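Long-range contacts in AlkZ (Streptomyces sahachiroi, PDB 5UUJ), which belongs to the AlkZ-like family of DNA glycosylases, proteins grouped with the helix-turn-helix clan: residues Glu299-Pro304 with Gly325-Val330; Pro304-Ala309 with Phe343-Arg348. All coordinates share one frame; numbering follows the deposited sequence.

Contact 1 (Glu299-Pro304 with Gly325-Val330); sequences EVVLAP and GRVVGV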
ATOM      1  N   GLU A 299      -4.545 -11.556  13.955  1.00 25.70           N
ATOM      2  CA  GLU A 299      -5.062 -11.469  15.316  1.00 30.36           C
ATOM      3  C   GLU A 299      -3.993 -11.220  16.382  1.00 30.72           C
ATOM      4  O   GLU A 299      -4.330 -10.885  17.516  1.00 27.58           O
ATOM      5  CB  GLU A 299      -5.839 -12.747  15.652  1.00 35.19           C
ATOM      6  CG  GLU A 299      -7.124 -12.889  14.838  1.00 40.97           C
ATOM      7  CD  GLU A 299      -7.902 -14.157  15.144  1.00 47.00           C
ATOM      8  OE1 GLU A 299      -7.977 -14.549  16.328  1.00 50.70           O
ATOM      9  OE2 GLU A 299      -8.444 -14.759  14.193  1.00 48.46           O
ATOM     10  N   VAL A 300      -2.715 -11.372  16.039  1.00 22.10           N
ATOM     11  CA  VAL A 300      -1.658 -11.089  17.011  1.00 20.00           C
ATOM     12  C   VAL A 300      -1.427  -9.584  17.124  1.00 19.36           C
ATOM     13  O   VAL A 300      -0.897  -9.110  18.126  1.00 21.96           O
ATOM     14  CB  VAL A 300      -0.319 -11.782  16.658  1.00 20.17           C
ATOM     15  CG1 VAL A 300      -0.514 -13.288  16.527  1.00 21.36           C
ATOM     16  CG2 VAL A 300       0.295 -11.193  15.391  1.00 20.50           C
ATOM     17  N   VAL A 301      -1.831  -8.843  16.097  1.00 20.32           N
ATOM     18  CA  VAL A 301      -1.707  -7.386  16.094  1.00 20.73           C
ATOM     19  C   VAL A 301      -3.002  -6.727  16.560  1.00 22.97           C
ATOM     20  O   VAL A 301      -2.981  -5.767  17.334  1.00 20.31           O
ATOM     21  CB  VAL A 301      -1.347  -6.859  14.693  1.00 17.76           C
ATOM     22  CG1 VAL A 301      -1.339  -5.326  14.663  1.00 19.55           C
ATOM     23  CG2 VAL A 301       0.001  -7.412  14.260  1.00 19.63           C
ATOM     24  N   LEU A 302      -4.125  -7.252  16.076  1.00 22.04           N
ATOM     25  CA  LEU A 302      -5.438  -6.678  16.347  1.00 19.46           C
ATOM     26  C   LEU A 302      -6.419  -7.765  16.768  1.00 23.44           C
ATOM     27  O   LEU A 302      -6.762  -8.644  15.979  1.00 24.26           O
ATOM     28  CB  LEU A 302      -5.957  -5.940  15.111  1.00 20.29           C
ATOM     29  CG  LEU A 302      -7.406  -5.438  15.151  1.00 26.38           C
ATOM     30  CD1 LEU A 302      -7.637  -4.490  16.319  1.00 23.33           C
ATOM     31  CD2 LEU A 302      -7.761  -4.760  13.837  1.00 21.01           C
ATOM     32  N   ALA A 303      -6.863  -7.698  18.017  1.00 24.85           N
ATOM     33  CA  ALA A 303      -7.793  -8.683  18.560  1.00 27.37           C
ATOM     34  C   ALA A 303      -9.076  -8.745  17.726  1.00 28.64           C
ATOM     35  O   ALA A 303      -9.612  -7.707  17.336  1.00 26.50           O
ATOM     36  CB  ALA A 303      -8.116  -8.355  20.009  1.00 23.83           C
ATOM     37  N   PRO A 304      -9.572  -9.963  17.447  1.00 33.04           N
ATOM     38  CA  PRO A 304     -10.732 -10.099  16.558  1.00 33.00           C
ATOM     39  C   PRO A 304     -11.978  -9.379  17.069  1.00 32.28           C
ATOM     40  O   PRO A 304     -12.756  -8.874  16.261  1.00 38.34           O
ATOM     41  CB  PRO A 304     -10.964 -11.616  16.504  1.00 33.90           C
ATOM     42  CG  PRO A 304     -10.305 -12.156  17.720  1.00 36.90           C
ATOM     43  CD  PRO A 304      -9.127 -11.267  17.971  1.00 31.78           C
ATOM     44  N   GLY A 325       3.629  -2.575  19.803  1.00 14.93           N
ATOM     45  CA  GLY A 325       3.471  -3.209  18.505  1.00 14.34           C
ATOM     46  C   GLY A 325       2.055  -3.653  18.168  1.00 14.45           C
ATOM     47  O   GLY A 325       1.772  -3.993  17.021  1.00 14.13           O
ATOM     48  N   ARG A 326       1.171  -3.657  19.163  1.00 18.70           N
ATOM     49  CA  ARG A 326      -0.208  -4.108  18.980  1.00 25.26           C
ATOM     50  C   ARG A 326      -1.184  -2.937  18.937  1.00 23.22           C
ATOM     51  O   ARG A 326      -0.996  -1.941  19.632  1.00 22.34           O
ATOM     52  CB  ARG A 326      -0.612  -5.065  20.106  1.00 21.04           C
ATOM     53  CG  ARG A 326       0.154  -6.372  20.119  1.00 24.16           C
ATOM     54  CD  ARG A 326      -0.322  -7.295  21.234  1.00 23.58           C
ATOM     55  NE  ARG A 326      -1.709  -7.725  21.049  1.00 35.36           N
ATOM     56  CZ  ARG A 326      -2.765  -7.193  21.664  1.00 36.40           C
ATOM     57  NH1 ARG A 326      -2.624  -6.198  22.533  1.00 36.16           N
ATOM     58  NH2 ARG A 326      -3.976  -7.669  21.411  1.00 35.26           N
ATOM     59  N   VAL A 327      -2.235  -3.069  18.131  1.00 15.45           N
ATOM     60  CA  VAL A 327      -3.293  -2.063  18.078  1.00 16.60           C
ATOM     61  C   VAL A 327      -4.140  -2.159  19.344  1.00 16.50           C
ATOM     62  O   VAL A 327      -4.686  -3.217  19.648  1.00 17.41           O
ATOM     63  CB  VAL A 327      -4.186  -2.239  16.829  1.00 19.07           C
ATOM     64  CG1 VAL A 327      -5.345  -1.235  16.829  1.00 15.62           C
ATOM     65  CG2 VAL A 327      -3.358  -2.086  15.567  1.00 14.99           C
ATOM     66  N   VAL A 328      -4.232  -1.054  20.084  1.00 17.20           N
ATOM     67  CA  VAL A 328      -4.946  -1.036  21.361  1.00 20.23           C
ATOM     68  C   VAL A 328      -6.031   0.037  21.407  1.00 20.87           C
ATOM     69  O   VAL A 328      -6.622   0.290  22.461  1.00 20.27           O
ATOM     70  CB  VAL A 328      -3.976  -0.805  22.540  1.00 18.27           C
ATOM     71  CG1 VAL A 328      -3.049  -1.997  22.712  1.00 18.38           C
ATOM     72  CG2 VAL A 328      -3.176   0.473  22.338  1.00 18.39           C
ATOM     73  N   GLY A 329      -6.291   0.664  20.264  1.00 17.17           N
ATOM     74  CA  GLY A 329      -7.318   1.684  20.175  1.00 17.39           C
ATOM     75  C   GLY A 329      -7.284   2.432  18.855  1.00 16.50           C
ATOM     76  O   GLY A 329      -6.469   2.133  17.983  1.00 15.75           O
ATOM     77  N   VAL A 330      -8.183   3.403  18.715  1.00 17.07           N
ATOM     78  CA  VAL A 330      -8.228   4.270  17.542  1.00 18.15           C
ATOM     79  C   VAL A 330      -8.192   5.730  17.975  1.00 18.72           C
ATOM     80  O   VAL A 330      -8.353   6.039  19.157  1.00 16.98           O
ATOM     81  CB  VAL A 330      -9.494   4.034  16.695  1.00 17.31           C
ATOM     82  CG1 VAL A 330      -9.526   2.607  16.157  1.00 19.02           C
ATOM     83  CG2 VAL A 330     -10.753   4.340  17.510  1.00 17.62           C
TER
HETATM   84  O   HOH W   1      -5.929  -5.821  19.821  1.00 45.14           O
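Val301 and Val327 meet where the loop 299-304 is fastened to the start of strand 326-334, the middle strand of a mixed five-stranded sheet in this AlkZ-like glycosylase fold. The fastening is a backbone bond, Val327 N to Val301 O at 2.9 Å; this single bond ties a loop without regular bonds of its own to the first residues of the strand.

Arg326 wraps past two successive loop carbonyls. Its CB lies 3.7 Å from Val301 O; CG and then CD pass Val300 O, CG at 3.5 Å. The chain bends at chi3 (65°), which turns NE back toward the loop. NE gives Val300 O a weak hydrogen bond of 3.3 Å, bent to 133° at the hydrogen. At the tip, Val301 O lies over one face of the guanidinium, while Ala303 CB sits at its edge, near the plane. A long, flexible arginine suits this partly exposed place, its methylenes following the loop and its NE making one weak bond to a carbonyl; Phe13 of helix 9-19 also touches it.

Beside the backbone bond, the Val327 side chain makes the contact apolar. Val327 divides its two branches: CG2 meets Val301 CG1 at 3.9 Å and CG1 meets Leu302 CD1 at 4.0 Å, a fork that a beta-branched residue supplies without polar atoms to satisfy in this buried layer. Phe343 packs on both Leu302 and Val327. One water completes the link, accepting from Ala303 N at 2.8 Å and donating to Val327 O.

Contact 2 (Pro304-Ala309 with Phe343-Arg348); sequences PEHRSA and FPDTER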
ATOM      1  N   PRO A 304      -9.572  -9.963  17.447  1.00 33.04           N
ATOM      2  CA  PRO A 304     -10.732 -10.099  16.558  1.00 33.00           C
ATOM      3  C   PRO A 304     -11.978  -9.379  17.069  1.00 32.28           C
ATOM      4  O   PRO A 304     -12.756  -8.874  16.261  1.00 38.34           O
ATOM      5  CB  PRO A 304     -10.964 -11.616  16.504  1.00 33.90           C
ATOM      6  CG  PRO A 304     -10.305 -12.156  17.720  1.00 36.90           C
ATOM      7  CD  PRO A 304      -9.127 -11.267  17.971  1.00 31.78           C
ATOM      8  N   GLU A 305     -12.159  -9.322  18.384  1.00 31.05           N
ATOM      9  CA  GLU A 305     -13.349  -8.692  18.947  1.00 35.51           C
ATOM     10  C   GLU A 305     -13.302  -7.168  18.816  1.00 33.58           C
ATOM     11  O   GLU A 305     -14.319  -6.497  18.982  1.00 40.78           O
ATOM     12  CB  GLU A 305     -13.533  -9.088  20.419  1.00 33.86           C
ATOM     13  CG  GLU A 305     -12.486  -8.541  21.388  1.00 36.43           C
ATOM     14  CD  GLU A 305     -11.283  -9.456  21.549  1.00 43.39           C
ATOM     15  OE1 GLU A 305     -11.014 -10.272  20.638  1.00 42.08           O
ATOM     16  OE2 GLU A 305     -10.607  -9.360  22.597  1.00 47.55           O
ATOM     17  N   HIS A 306     -12.122  -6.629  18.519  1.00 31.97           N
ATOM     18  CA  HIS A 306     -11.946  -5.185  18.373  1.00 28.73           C
ATOM     19  C   HIS A 306     -11.751  -4.768  16.916  1.00 26.76           C
ATOM     20  O   HIS A 306     -11.504  -3.597  16.630  1.00 29.60           O
ATOM     21  CB  HIS A 306     -10.748  -4.713  19.199  1.00 29.61           C
ATOM     22  CG  HIS A 306     -10.928  -4.875  20.676  1.00 30.92           C
ATOM     23  ND1 HIS A 306     -12.150  -4.726  21.298  1.00 33.23           N
ATOM     24  CD2 HIS A 306     -10.043  -5.177  21.654  1.00 28.92           C
ATOM     25  CE1 HIS A 306     -12.009  -4.928  22.595  1.00 33.31           C
ATOM     26  NE2 HIS A 306     -10.739  -5.203  22.838  1.00 34.13           N
ATOM     27  N   ARG A 307     -11.866  -5.723  16.000  1.00 31.82           N
ATOM     28  CA  ARG A 307     -11.558  -5.473  14.596  1.00 35.72           C
ATOM     29  C   ARG A 307     -12.539  -4.492  13.951  1.00 38.15           C
ATOM     30  O   ARG A 307     -12.145  -3.650  13.143  1.00 33.08           O
ATOM     31  CB  ARG A 307     -11.551  -6.792  13.818  1.00 42.22           C
ATOM     32  CG  ARG A 307     -10.997  -6.668  12.410  1.00 47.19           C
ATOM     33  CD  ARG A 307     -11.016  -7.996  11.667  1.00 48.41           C
ATOM     34  NE  ARG A 307     -10.857  -7.803  10.226  1.00 49.51           N
ATOM     35  CZ  ARG A 307     -11.862  -7.611   9.373  1.00 53.06           C
ATOM     36  NH1 ARG A 307     -13.121  -7.590   9.802  1.00 49.08           N
ATOM     37  NH2 ARG A 307     -11.611  -7.442   8.081  1.00 53.04           N
ATOM     38  N   SER A 308     -13.812  -4.597  14.316  1.00 27.01           N
ATOM     39  CA  SER A 308     -14.852  -3.764  13.720  1.00 31.45           C
ATOM     40  C   SER A 308     -14.684  -2.290  14.082  1.00 31.13           C
ATOM     41  O   SER A 308     -15.221  -1.418  13.403  1.00 33.82           O
ATOM     42  CB  SER A 308     -16.236  -4.248  14.155  1.00 32.79           C
ATOM     43  OG  SER A 308     -16.403  -4.116  15.554  1.00 36.74           O
ATOM     44  N   ALA A 309     -13.939  -2.012  15.147  1.00 26.23           N
ATOM     45  CA  ALA A 309     -13.666  -0.634  15.545  1.00 28.44           C
ATOM     46  C   ALA A 309     -12.603   0.001  14.645  1.00 28.08           C
ATOM     47  O   ALA A 309     -12.540   1.223  14.514  1.00 25.91           O
ATOM     48  CB  ALA A 309     -13.225  -0.581  16.993  1.00 27.87           C
ATOM     49  N   PHE A 343      -9.551   0.646  23.342  1.00 28.50           N
ATOM     50  CA  PHE A 343     -10.484  -0.457  23.499  1.00 27.05           C
ATOM     51  C   PHE A 343     -10.779  -0.655  24.986  1.00 31.46           C
ATOM     52  O   PHE A 343      -9.993  -0.232  25.833  1.00 31.87           O
ATOM     53  CB  PHE A 343      -9.915  -1.739  22.888  1.00 30.87           C
ATOM     54  CG  PHE A 343      -9.551  -1.611  21.435  1.00 29.40           C
ATOM     55  CD1 PHE A 343     -10.275  -0.783  20.591  1.00 27.94           C
ATOM     56  CD2 PHE A 343      -8.482  -2.320  20.913  1.00 24.37           C
ATOM     57  CE1 PHE A 343      -9.941  -0.666  19.253  1.00 25.53           C
ATOM     58  CE2 PHE A 343      -8.142  -2.208  19.576  1.00 25.10           C
ATOM     59  CZ  PHE A 343      -8.872  -1.380  18.745  1.00 24.04           C
ATOM     60  N   PRO A 344     -11.916  -1.294  25.305  1.00 35.23           N
ATOM     61  CA  PRO A 344     -12.322  -1.509  26.701  1.00 36.15           C
ATOM     62  C   PRO A 344     -11.256  -2.171  27.574  1.00 37.50           C
ATOM     63  O   PRO A 344     -11.052  -1.736  28.707  1.00 40.95           O
ATOM     64  CB  PRO A 344     -13.546  -2.421  26.566  1.00 34.52           C
ATOM     65  CG  PRO A 344     -14.120  -2.076  25.245  1.00 32.08           C
ATOM     66  CD  PRO A 344     -12.945  -1.767  24.361  1.00 40.42           C
ATOM     67  N   ASP A 345     -10.589  -3.197  27.057  1.00 47.67           N
ATOM     68  CA  ASP A 345      -9.642  -3.978  27.853  1.00 47.63           C
ATOM     69  C   ASP A 345      -8.200  -3.506  27.683  1.00 46.08           C
ATOM     70  O   ASP A 345      -7.261  -4.236  27.996  1.00 47.16           O
ATOM     71  CB  ASP A 345      -9.744  -5.459  27.485  1.00 49.24           C
ATOM     72  CG  ASP A 345      -9.280  -5.742  26.068  1.00 53.73           C
ATOM     73  OD1 ASP A 345      -9.325  -4.817  25.228  1.00 51.94           O
ATOM     74  OD2 ASP A 345      -8.875  -6.892  25.793  1.00 58.44           O
ATOM     75  N   THR A 346      -8.026  -2.284  27.190  1.00 38.66           N
ATOM     76  CA  THR A 346      -6.694  -1.741  26.943  1.00 34.40           C
ATOM     77  C   THR A 346      -6.111  -1.136  28.217  1.00 36.82           C
ATOM     78  O   THR A 346      -6.825  -0.527  29.014  1.00 35.61           O
ATOM     79  CB  THR A 346      -6.727  -0.680  25.819  1.00 34.12           C
ATOM     80  OG1 THR A 346      -6.971  -1.324  24.564  1.00 35.15           O
ATOM     81  CG2 THR A 346      -5.414   0.079  25.726  1.00 28.11           C
ATOM     82  N   GLU A 347      -4.807  -1.317  28.400  1.00 54.32           N
ATOM     83  CA  GLU A 347      -4.100  -0.790  29.560  1.00 54.08           C
ATOM     84  C   GLU A 347      -4.102   0.735  29.548  1.00 54.82           C
ATOM     85  O   GLU A 347      -4.163   1.349  28.485  1.00 54.66           O
ATOM     86  CB  GLU A 347      -2.664  -1.312  29.580  1.00 56.58           C
ATOM     87  CG  GLU A 347      -2.019  -1.318  30.954  1.00 62.43           C
ATOM     88  CD  GLU A 347      -0.515  -1.515  30.888  1.00 63.08           C
ATOM     89  OE1 GLU A 347      -0.073  -2.624  30.520  1.00 63.44           O
ATOM     90  OE2 GLU A 347       0.226  -0.558  31.198  1.00 63.02           O
ATOM     91  N   ARG A 348      -4.031   1.345  30.729  1.00 65.53           N
ATOM     92  CA  ARG A 348      -4.008   2.803  30.835  1.00 65.04           C
ATOM     93  C   ARG A 348      -2.838   3.390  30.051  1.00 61.14           C
ATOM     94  O   ARG A 348      -1.681   3.070  30.315  1.00 60.20           O
ATOM     95  CB  ARG A 348      -3.923   3.238  32.299  1.00 68.53           C
ATOM     96  CG  ARG A 348      -5.141   4.004  32.789  1.00 70.73           C
ATOM     97  CD  ARG A 348      -4.980   4.415  34.245  1.00 74.76           C
ATOM     98  NE  ARG A 348      -6.173   5.073  34.776  1.00 76.24           N
ATOM     99  CZ  ARG A 348      -6.308   5.478  36.036  1.00 78.29           C
ATOM    100  NH1 ARG A 348      -5.326   5.295  36.911  1.00 78.99           N
ATOM    101  NH2 ARG A 348      -7.430   6.068  36.428  1.00 77.49           N
TER
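His306 and Phe343 form an offset stack that joins the approach to the short helix 307-310 to a type I beta turn, Phe343 to Thr346, following strand 337-342. The ring centroids are 4.4 Å apart and the planes 28° from parallel.

The aromatic contact is reciprocal because the two side chains run antiparallel, each lying over the other's ring. His306 CB lies over the centre of the phenyl face, and Phe343 CB lies over the centre of the imidazole, 3.6 Å from its centroid; each makes a CH-pi contact. Between these ends the closest approach is His306 CD2 to Phe343 CD2, 3.3 Å. Glu305 CG covers the opposite face of the imidazole, leaving the histidine sandwiched between an aliphatic carbon and the phenylalanine side chain.

The polar contact is a histidine-carboxylate hydrogen bond, NE2 of His306 giving its proton to Asp345 OD1 at 2.8 Å. The donor stands above the carboxylate plane, 46° out of it, and the imidazole and carboxylate planes are 62° apart. Asp345 CG, set between its own backbone N and carbonyl carbon, is thereby directed to the edge of the imidazole, in the plane of the ring. Histidine suits the site by offering a flat face to the phenyl ring and an N-H to the acid. The bond to Asp345 probably favours a protonated imidazole, an effect that nearby Glu305 may strengthen.

Apolar contacts finish the surface patch. Ala309, whose small methyl comes obliquely to the phenyl ring, brings CB to 4.0 Å from Phe343 CE1. Pro344, the second residue of the turn, where proline's fixed phi suits a type I turn, meets the imidazole tip to tip, its CD 3.7 Å from His306 CE1.

How the contacts relate
The centres of contacts 1 and 2 are about 7 Å apart, on the same side of the chain's centre. Along the chain their segments alternate: 299-304 runs directly into 304-309 through the shared Pro304, then 325-330 follows, and 343-348 comes last. Strand 326-334, antiparallel to strand 337-342, carries one half of contact 1, and the turn after the second strand carries one half of contact 2. Val328 O ties them, probably accepting from both Phe343 N and Thr346 OG1, while the Phe343 ring packs against Val327 O and Gly329 N. One continuous loop-helix segment is thus anchored to one strand of the sheet and to the turn that follows its neighbour.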